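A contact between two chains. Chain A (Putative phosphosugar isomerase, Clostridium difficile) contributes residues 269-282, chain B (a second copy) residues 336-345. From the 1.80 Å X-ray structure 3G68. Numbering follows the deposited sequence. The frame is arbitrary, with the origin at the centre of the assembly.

Chain A, residues 269-282: PRVTKMIDVLSGWT
Chain B (336-345) PKDTRFHMKL

The chain A stretch is built around a helix that includes Val A271 to Ser A279, with phi/psi near -60/-45 and i+4 to i backbone bonds such as Val A277 N to Lys A273 O at 3.0 Å. Against it lies a shorter piece of chain B: a loop in which Lys B337 (-47/-43) breaks the otherwise extended Pro B336 (-71/160) and Asp B338 (-140/110), a type I turn from Asp B338 to Phe B341, then a short helix over Phe B341 to Lys B344 with Arg B340 at its N-cap. The backbones come closest where Lys A273 CA stands 5.9 Å from Leu B345 CA. From there the register runs backwards: the start of the chain A segment meets Leu B345, and its end meets Lys B337 and Asp B338. The first rule is therefore spacing, since Arg A270, Lys A273, Val A277 and Trp A281 all direct CA-to-CB toward chain B, at intervals of three or four residues that keep them along one flank of the stretch.

Arg A270 (m, t, m, chi4 175°) opens the contact with its aliphatic portion, placing CD 3.6 Å from Leu B345 O and CB 4.3 Å from Leu B345 CD1; its guanidinium is hydrogen-bonded outside this pairing. Lys A273 (m), modelled only as far as CG, brings that atom to 4.0 Å from Lys B344 O.

Met A274, a selenomethionine, starts sideways, but its t, p, p side chain brings the end nearer. Met A274 CE packs 3.8 Å from Leu B345 CD1, while Met A274 SE approaches the edge of the Phe B341 ring, 4.1 Å from CZ of Phe B341 and near the ring plane. Leu B345 (chi1 -90°, chi2 -78°) also starts sideways and reaches in with its end, burying the largest area of any residue here.

One turn on, Val A277 (t) fits between neighbours: its CG1 meets the edge of the Phe B341 ring, 3.9 Å from CD1 of Phe B341, and its CG2 lies 4.0 Å from Lys B344 CB and 4.3 Å from Leu B345 CD2. Phe B341 (t, chi2 77°) thereby serves successive turns of the chain A helix.

Trp A281 (m, chi2 -35°) closes the row. Trp A281 CH2 lies 3.8 Å from Phe B341 CD1, continuing the apolar strip. Over one indole face runs Lys B337, extended as t, t, t before chi4 turns to 79°. Lys B337 CE sits 3.5 Å from Trp A281 CE2, a CH-pi contact, and Lys B337 NZ stands 4.4 Å from the centroid of the five-membered ring of Trp A281, almost on the normal, so the ammonium charge faces the pi cloud. At the ring edge, Asp B338 OD2 is 3.6 Å from Trp A281 CZ2, where the polarised ring hydrogens suit a carboxylate.

That carboxylate (t, chi2 -15°) is held within chain B: Asp B338 OD2 forms a salt bridge with NZ of Lys B344 (m, t, t, t) at 2.7 Å, and Asp B338 OD1 accepts from Arg B340 N at 2.8 Å. No hydrogen bond joins the modelled atoms of the two stretches; apolar packing, with CH-pi and cation-pi contacts at the tryptophan, makes up the contact, which buries 539 Å² summed over both sides.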

# COMPACT_ATOMS: atom_id res chain seq x y z
N PRO A 269 -17.16 10.25 11.93
CA PRO A 269 -18.51 10.72 11.67
C PRO A 269 -18.87 10.85 10.19
O PRO A 269 -20.05 10.91 9.85
CB PRO A 269 -18.55 12.09 12.37
CG PRO A 269 -17.18 12.56 12.29
CD PRO A 269 -16.33 11.32 12.50
N ARG A 270 -17.88 10.87 9.31
CA ARG A 270 -18.16 10.95 7.87
C ARG A 270 -18.45 9.57 7.22
O ARG A 270 -18.67 9.54 6.03
CB ARG A 270 -17.00 11.62 7.15
CG ARG A 270 -16.72 13.04 7.60
CD ARG A 270 -15.45 13.54 6.94
NE ARG A 270 -14.28 12.85 7.47
CZ ARG A 270 -13.03 12.99 7.02
NH1 ARG A 270 -12.74 13.82 6.04
NH2 ARG A 270 -12.06 12.29 7.60
N VAL A 271 -18.46 8.47 7.98
CA VAL A 271 -18.68 7.15 7.37
C VAL A 271 -20.02 7.07 6.64
O VAL A 271 -20.08 6.58 5.52
CB VAL A 271 -18.56 5.97 8.38
CG1 VAL A 271 -18.96 4.65 7.74
CG2 VAL A 271 -17.14 5.85 8.86
N THR A 272 -21.08 7.58 7.27
CA THR A 272 -22.40 7.58 6.63
C THR A 272 -22.41 8.31 5.30
O THR A 272 -22.94 7.78 4.32
CB THR A 272 -23.45 8.18 7.57
OG1 THR A 272 -23.48 7.42 8.78
CG2 THR A 272 -24.79 8.13 6.91
N LYS A 273 -21.80 9.49 5.24
CA LYS A 273 -21.68 10.24 3.98
C LYS A 273 -20.91 9.44 2.95
O LYS A 273 -21.29 9.39 1.80
CB LYS A 273 -21.05 11.63 4.14
CG LYS A 273 -22.01 12.70 4.74
N MSE A 274 -19.82 8.79 3.37
CA MSE A 274 -19.00 7.96 2.45
C MSE A 274 -19.82 6.81 1.87
O MSE A 274 -19.79 6.58 0.67
CB MSE A 274 -17.79 7.38 3.19
CG MSE A 274 -16.90 6.45 2.36
SE MSE A 274 -15.98 7.47 0.97
CE MSE A 274 -14.56 8.14 2.16
N ILE A 275 -20.50 6.07 2.74
CA ILE A 275 -21.40 4.98 2.31
C ILE A 275 -22.42 5.48 1.27
O ILE A 275 -22.59 4.87 0.21
CB ILE A 275 -22.07 4.29 3.53
CG1 ILE A 275 -21.04 3.49 4.35
CG2 ILE A 275 -23.21 3.34 3.08
CD1 ILE A 275 -21.56 3.06 5.76
N ASP A 276 -23.02 6.65 1.52
CA ASP A 276 -23.98 7.25 0.58
C ASP A 276 -23.40 7.55 -0.77
O ASP A 276 -24.01 7.21 -1.81
CB ASP A 276 -24.48 8.61 1.07
CG ASP A 276 -25.42 8.53 2.21
OD1 ASP A 276 -25.78 7.41 2.66
OD2 ASP A 276 -25.80 9.63 2.66
N VAL A 277 -22.26 8.25 -0.78
CA VAL A 277 -21.65 8.63 -2.05
C VAL A 277 -21.23 7.40 -2.86
O VAL A 277 -21.48 7.32 -4.08
CB VAL A 277 -20.51 9.65 -1.87
CG1 VAL A 277 -19.84 9.93 -3.21
CG2 VAL A 277 -21.07 10.96 -1.30
N LEU A 278 -20.62 6.43 -2.18
CA LEU A 278 -20.19 5.21 -2.85
C LEU A 278 -21.38 4.40 -3.33
O LEU A 278 -21.33 3.83 -4.42
CB LEU A 278 -19.33 4.34 -1.91
CG LEU A 278 -17.99 4.92 -1.47
CD1 LEU A 278 -17.30 3.96 -0.46
CD2 LEU A 278 -17.07 5.24 -2.63
N SER A 279 -22.45 4.34 -2.53
CA SER A 279 -23.67 3.62 -2.89
C SER A 279 -24.35 4.20 -4.10
O SER A 279 -25.10 3.50 -4.80
CB SER A 279 -24.63 3.53 -1.72
OG SER A 279 -24.09 2.66 -0.78
N GLY A 280 -24.09 5.48 -4.36
CA GLY A 280 -24.54 6.11 -5.56
C GLY A 280 -23.84 5.59 -6.80
O GLY A 280 -24.41 5.69 -7.90
N TRP A 281 -22.63 5.05 -6.64
CA TRP A 281 -21.86 4.53 -7.77
C TRP A 281 -21.88 3.03 -7.92
O TRP A 281 -21.71 2.53 -9.04
CB TRP A 281 -20.41 4.99 -7.67
CG TRP A 281 -20.23 6.48 -7.73
CD1 TRP A 281 -20.96 7.36 -8.46
CD2 TRP A 281 -19.17 7.24 -7.11
NE1 TRP A 281 -20.46 8.64 -8.29
CE2 TRP A 281 -19.37 8.59 -7.46
CE3 TRP A 281 -18.10 6.91 -6.28
CZ2 TRP A 281 -18.53 9.62 -7.02
CZ3 TRP A 281 -17.27 7.93 -5.83
CH2 TRP A 281 -17.50 9.27 -6.20
N THR A 282 -22.02 2.30 -6.81
CA THR A 282 -22.06 0.83 -6.87
C THR A 282 -23.04 0.29 -5.86
O THR A 282 -23.27 0.85 -4.78
CB THR A 282 -20.64 0.24 -6.63
OG1 THR A 282 -20.69 -1.20 -6.61
CG2 THR A 282 -20.04 0.80 -5.34
N PRO B 336 -11.30 15.58 -12.07
CA PRO B 336 -11.75 14.36 -11.35
C PRO B 336 -13.14 13.86 -11.72
O PRO B 336 -13.95 14.61 -12.28
CB PRO B 336 -11.72 14.76 -9.87
CG PRO B 336 -11.17 16.17 -9.82
CD PRO B 336 -11.24 16.76 -11.18
N LYS B 337 -13.38 12.58 -11.42
CA LYS B 337 -14.67 11.90 -11.60
C LYS B 337 -15.85 12.70 -11.07
O LYS B 337 -16.91 12.77 -11.69
CB LYS B 337 -14.64 10.56 -10.86
CG LYS B 337 -15.93 9.76 -10.86
CD LYS B 337 -15.76 8.52 -9.99
CE LYS B 337 -17.04 7.69 -9.91
NZ LYS B 337 -17.26 6.85 -11.10
N ASP B 338 -15.64 13.28 -9.89
CA ASP B 338 -16.65 14.05 -9.20
C ASP B 338 -15.93 15.25 -8.58
O ASP B 338 -15.13 15.10 -7.65
CB ASP B 338 -17.33 13.18 -8.14
CG ASP B 338 -18.49 13.87 -7.44
OD1 ASP B 338 -18.64 15.12 -7.54
OD2 ASP B 338 -19.26 13.15 -6.77
N THR B 339 -16.21 16.42 -9.13
CA THR B 339 -15.63 17.67 -8.65
C THR B 339 -16.17 18.05 -7.25
O THR B 339 -15.50 18.77 -6.49
CB THR B 339 -15.90 18.81 -9.68
OG1 THR B 339 -17.32 18.96 -9.87
CG2 THR B 339 -15.22 18.49 -11.02
N ARG B 340 -17.36 17.54 -6.92
CA ARG B 340 -18.02 17.78 -5.63
C ARG B 340 -17.79 16.70 -4.57
O ARG B 340 -18.40 16.76 -3.49
CB ARG B 340 -19.54 17.94 -5.85
N PHE B 341 -16.92 15.73 -4.84
CA PHE B 341 -16.70 14.62 -3.89
C PHE B 341 -16.26 15.08 -2.51
O PHE B 341 -16.81 14.64 -1.50
CB PHE B 341 -15.66 13.62 -4.41
CG PHE B 341 -15.38 12.50 -3.45
CD1 PHE B 341 -16.28 11.45 -3.31
CD2 PHE B 341 -14.23 12.51 -2.65
CE1 PHE B 341 -16.04 10.40 -2.41
CE2 PHE B 341 -13.97 11.46 -1.77
CZ PHE B 341 -14.88 10.40 -1.64
N HIS B 342 -15.25 15.95 -2.49
CA HIS B 342 -14.71 16.48 -1.23
C HIS B 342 -15.78 17.31 -0.50
O HIS B 342 -15.98 17.14 0.71
CB HIS B 342 -13.41 17.27 -1.48
CG HIS B 342 -12.29 16.44 -2.04
ND1 HIS B 342 -11.36 15.80 -1.25
CD2 HIS B 342 -11.95 16.14 -3.32
CE1 HIS B 342 -10.50 15.14 -2.01
NE2 HIS B 342 -10.84 15.33 -3.27
N MSE B 343 -16.49 18.16 -1.24
CA MSE B 343 -17.59 18.95 -0.68
C MSE B 343 -18.68 18.04 -0.08
O MSE B 343 -19.27 18.37 0.95
CB MSE B 343 -18.20 19.89 -1.73
N LYS B 344 -18.92 16.89 -0.72
CA LYS B 344 -19.91 15.91 -0.24
C LYS B 344 -19.49 15.20 1.07
O LYS B 344 -20.35 14.90 1.91
CB LYS B 344 -20.21 14.86 -1.32
CG LYS B 344 -21.01 15.39 -2.49
CD LYS B 344 -20.88 14.45 -3.69
CE LYS B 344 -21.75 14.89 -4.86
NZ LYS B 344 -21.70 13.90 -5.98
N LEU B 345 -18.19 14.95 1.24
CA LEU B 345 -17.68 14.30 2.45
C LEU B 345 -17.59 15.29 3.62
O LEU B 345 -17.95 14.95 4.75
CB LEU B 345 -16.32 13.61 2.21
CG LEU B 345 -16.37 12.15 1.74
CD1 LEU B 345 -16.65 11.25 2.93
CD2 LEU B 345 -17.39 11.91 0.64